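Local atomic coordinates of arginine 3rd transport system periplasmic binding protein (Legionella pneumophila subsp. pneumophila str. Philadelphia 1, PDB entry 3KZG), a protein that probably binds arginine in the periplasm, as the solute-binding component of an amino acid transport system. Residues 142-147 with 178-183. Numbering follows the deposited sequence.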
ATOM      1  N   ASP A 142      13.303  37.009  16.665  1.00 26.06           N
ATOM      2  CA  ASP A 142      14.135  37.564  17.730  1.00 26.35           C
ATOM      3  C   ASP A 142      15.062  36.485  18.270  1.00 25.23           C
ATOM      4  O   ASP A 142      16.238  36.724  18.540  1.00 23.64           O
ATOM      5  CB  ASP A 142      13.262  38.073  18.886  1.00 29.77           C
ATOM      6  CG  ASP A 142      12.362  39.229  18.485  1.00 33.35           C
ATOM      7  OD1 ASP A 142      11.388  39.505  19.222  1.00 34.66           O
ATOM      8  OD2 ASP A 142      12.629  39.864  17.442  1.00 35.77           O
HETATM    9  N   MSE A 143      14.513  35.289  18.436  1.00 23.95           N
HETATM   10  CA  MSE A 143      15.279  34.180  18.963  1.00 22.87           C
HETATM   11  C   MSE A 143      16.421  33.792  18.034  1.00 20.21           C
HETATM   12  O   MSE A 143      17.541  33.561  18.487  1.00 19.31           O
HETATM   13  CB  MSE A 143      14.361  32.985  19.191  1.00 23.26           C
HETATM   14  CG  MSE A 143      15.082  31.761  19.710  1.00 26.98           C
HETATM   15 SE   MSE A 143      13.852  30.429  20.279  1.00 36.61          SE
HETATM   16  CE  MSE A 143      13.055  30.008  18.561  1.00 23.89           C
ATOM     17  N   LEU A 144      16.133  33.715  16.740  1.00 19.10           N
ATOM     18  CA  LEU A 144      17.157  33.345  15.778  1.00 20.89           C
ATOM     19  C   LEU A 144      18.188  34.467  15.645  1.00 22.24           C
ATOM     20  O   LEU A 144      19.370  34.208  15.396  1.00 23.63           O
ATOM     21  CB  LEU A 144      16.520  33.018  14.423  1.00 21.21           C
ATOM     22  CG  LEU A 144      15.701  31.724  14.403  1.00 21.14           C
ATOM     23  CD1 LEU A 144      15.103  31.511  13.018  1.00 21.77           C
ATOM     24  CD2 LEU A 144      16.589  30.542  14.792  1.00 21.62           C
ATOM     25  N   LEU A 145      17.739  35.708  15.830  1.00 22.24           N
ATOM     26  CA  LEU A 145      18.630  36.864  15.759  1.00 22.16           C
ATOM     27  C   LEU A 145      19.544  36.809  16.965  1.00 22.02           C
ATOM     28  O   LEU A 145      20.744  37.058  16.860  1.00 20.69           O
ATOM     29  CB  LEU A 145      17.839  38.177  15.792  1.00 21.72           C
ATOM     30  CG  LEU A 145      18.669  39.460  15.953  1.00 23.31           C
ATOM     31  CD1 LEU A 145      19.653  39.590  14.806  1.00 23.07           C
ATOM     32  CD2 LEU A 145      17.747  40.674  16.002  1.00 22.64           C
ATOM     33  N   GLY A 146      18.955  36.488  18.115  1.00 20.96           N
ATOM     34  CA  GLY A 146      19.724  36.392  19.340  1.00 21.94           C
ATOM     35  C   GLY A 146      20.804  35.344  19.190  1.00 22.07           C
ATOM     36  O   GLY A 146      21.947  35.549  19.597  1.00 22.07           O
ATOM     37  N   LEU A 147      20.437  34.215  18.591  1.00 22.53           N
ATOM     38  CA  LEU A 147      21.373  33.123  18.371  1.00 23.28           C
ATOM     39  C   LEU A 147      22.524  33.606  17.486  1.00 24.02           C
ATOM     40  O   LEU A 147      23.694  33.403  17.813  1.00 24.12           O
ATOM     41  CB  LEU A 147      20.659  31.946  17.705  1.00 22.05           C
ATOM     42  CG  LEU A 147      21.498  30.695  17.415  1.00 22.91           C
ATOM     43  CD1 LEU A 147      22.050  30.146  18.720  1.00 21.58           C
ATOM     44  CD2 LEU A 147      20.640  29.640  16.702  1.00 23.71           C
ATOM     45  N   LYS A 178      26.212  25.363   5.547  1.00 33.42           N
ATOM     46  CA  LYS A 178      25.107  25.647   6.450  1.00 32.68           C
ATOM     47  C   LYS A 178      25.443  26.688   7.510  1.00 30.40           C
ATOM     48  O   LYS A 178      26.608  26.902   7.841  1.00 29.84           O
ATOM     49  CB  LYS A 178      24.651  24.357   7.138  1.00 33.43           C
ATOM     50  CG  LYS A 178      24.107  23.308   6.190  1.00 35.52           C
ATOM     51  CD  LYS A 178      23.606  22.086   6.942  1.00 38.09           C
ATOM     52  CE  LYS A 178      23.040  21.053   5.982  1.00 38.83           C
ATOM     53  NZ  LYS A 178      22.539  19.839   6.682  1.00 40.98           N
ATOM     54  N   LYS A 179      24.406  27.334   8.036  1.00 28.81           N
ATOM     55  CA  LYS A 179      24.565  28.334   9.083  1.00 26.12           C
ATOM     56  C   LYS A 179      24.234  27.694  10.425  1.00 26.02           C
ATOM     57  O   LYS A 179      24.738  28.115  11.471  1.00 25.30           O
ATOM     58  CB  LYS A 179      23.626  29.522   8.851  1.00 27.72           C
ATOM     59  CG  LYS A 179      23.587  30.512  10.020  1.00 27.14           C
ATOM     60  CD  LYS A 179      22.583  31.631   9.790  1.00 27.73           C
ATOM     61  CE  LYS A 179      22.542  32.594  10.979  1.00 27.82           C
ATOM     62  NZ  LYS A 179      21.619  33.748  10.740  1.00 28.42           N
ATOM     63  N   TYR A 180      23.392  26.665  10.384  1.00 24.27           N
ATOM     64  CA  TYR A 180      22.971  25.963  11.593  1.00 24.61           C
ATOM     65  C   TYR A 180      23.384  24.494  11.626  1.00 24.28           C
ATOM     66  O   TYR A 180      23.752  23.909  10.605  1.00 22.78           O
ATOM     67  CB  TYR A 180      21.444  26.031  11.729  1.00 25.36           C
ATOM     68  CG  TYR A 180      20.877  27.429  11.744  1.00 23.96           C
ATOM     69  CD1 TYR A 180      21.078  28.276  12.837  1.00 26.10           C
ATOM     70  CD2 TYR A 180      20.143  27.911  10.661  1.00 23.56           C
ATOM     71  CE1 TYR A 180      20.560  29.573  12.848  1.00 24.51           C
ATOM     72  CE2 TYR A 180      19.623  29.200  10.660  1.00 23.52           C
ATOM     73  CZ  TYR A 180      19.834  30.026  11.756  1.00 25.75           C
ATOM     74  OH  TYR A 180      19.304  31.301  11.759  1.00 27.29           O
ATOM     75  N   LYS A 181      23.316  23.914  12.820  1.00 23.41           N
ATOM     76  CA  LYS A 181      23.609  22.503  13.037  1.00 23.40           C
ATOM     77  C   LYS A 181      22.762  22.048  14.230  1.00 23.86           C
ATOM     78  O   LYS A 181      22.559  22.804  15.186  1.00 22.17           O
ATOM     79  CB  LYS A 181      25.102  22.258  13.318  1.00 22.39           C
ATOM     80  CG  LYS A 181      25.637  22.864  14.604  1.00 23.34           C
ATOM     81  CD  LYS A 181      27.056  22.374  14.875  1.00 23.65           C
ATOM     82  CE  LYS A 181      27.675  23.069  16.073  1.00 26.99           C
ATOM     83  NZ  LYS A 181      29.077  22.621  16.310  1.00 27.16           N
ATOM     84  N   LEU A 182      22.258  20.821  14.158  1.00 24.47           N
ATOM     85  CA  LEU A 182      21.428  20.269  15.220  1.00 25.31           C
ATOM     86  C   LEU A 182      22.294  19.627  16.295  1.00 26.32           C
ATOM     87  O   LEU A 182      23.321  19.013  16.000  1.00 26.56           O
ATOM     88  CB  LEU A 182      20.464  19.227  14.650  1.00 25.87           C
ATOM     89  CG  LEU A 182      19.668  19.593  13.395  1.00 27.10           C
ATOM     90  CD1 LEU A 182      18.689  18.469  13.081  1.00 27.72           C
ATOM     91  CD2 LEU A 182      18.927  20.908  13.599  1.00 26.77           C
ATOM     92  N   ILE A 183      21.867  19.764  17.544  1.00 26.52           N
ATOM     93  CA  ILE A 183      22.598  19.206  18.672  1.00 26.73           C
ATOM     94  C   ILE A 183      21.768  18.101  19.324  1.00 26.71           C
ATOM     95  O   ILE A 183      20.684  18.362  19.851  1.00 26.96           O
ATOM     96  CB  ILE A 183      22.904  20.301  19.716  1.00 26.71           C
ATOM     97  CG1 ILE A 183      23.603  21.485  19.034  1.00 28.20           C
ATOM     98  CG2 ILE A 183      23.777  19.736  20.830  1.00 27.82           C
ATOM     99  CD1 ILE A 183      24.914  21.124  18.350  1.00 27.36           C
TER
HETATM  100  O   HOH W   1      19.245  34.595  12.471  1.00 34.79           O
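Tyr180 carries its ring with CG trans to the carbonyl carbon (chi1 -57°), and Leu147 throws its CG trans to the backbone N (chi1 -179°); the two rotations bring the tyrosine from strand 180-188 up against helix 140-148. Methyl CD2 of Leu147 approaches the ring obliquely, 3.9 Å from CE1 of Tyr180. One helical turn earlier, CD2 of Leu144 lies 4.1 Å from the phenolic OH of Tyr180, the two side chains running at about a right angle. With 10.0 Å between CA of Leu147 and CA of Tyr180, the long aromatic side chain does most of the bridging.

No direct hydrogen bond joins the segments, yet polar groups meet at the margin of this apolar contact. The extended chain of Lys179 lies over one face of the Tyr180 ring, with CG of Lys179 4.1 Å above the plane and over its centre. NZ of Lys179 donates to a water 3.1 Å away, which in turn makes weak bonds to Leu144 O and Tyr180 OH. Glu169 OE1 is shared by the two side chains, in a salt bridge with Lys179 NZ and a hydrogen bond with Tyr180 OH, so the buried hydroxyl has a firmer partner than the water. Trp165 of helix 159-166 touches both Leu144 and Tyr180.

Helix 140-148 packs over the five-stranded mixed sheet, touching strand 154-158 through Met143 and Leu144, while Tyr180 extends the contact to strand 180-188, outermost within the chain, as in the helix-covered sheet of a lobe of the periplasmic binding protein fold.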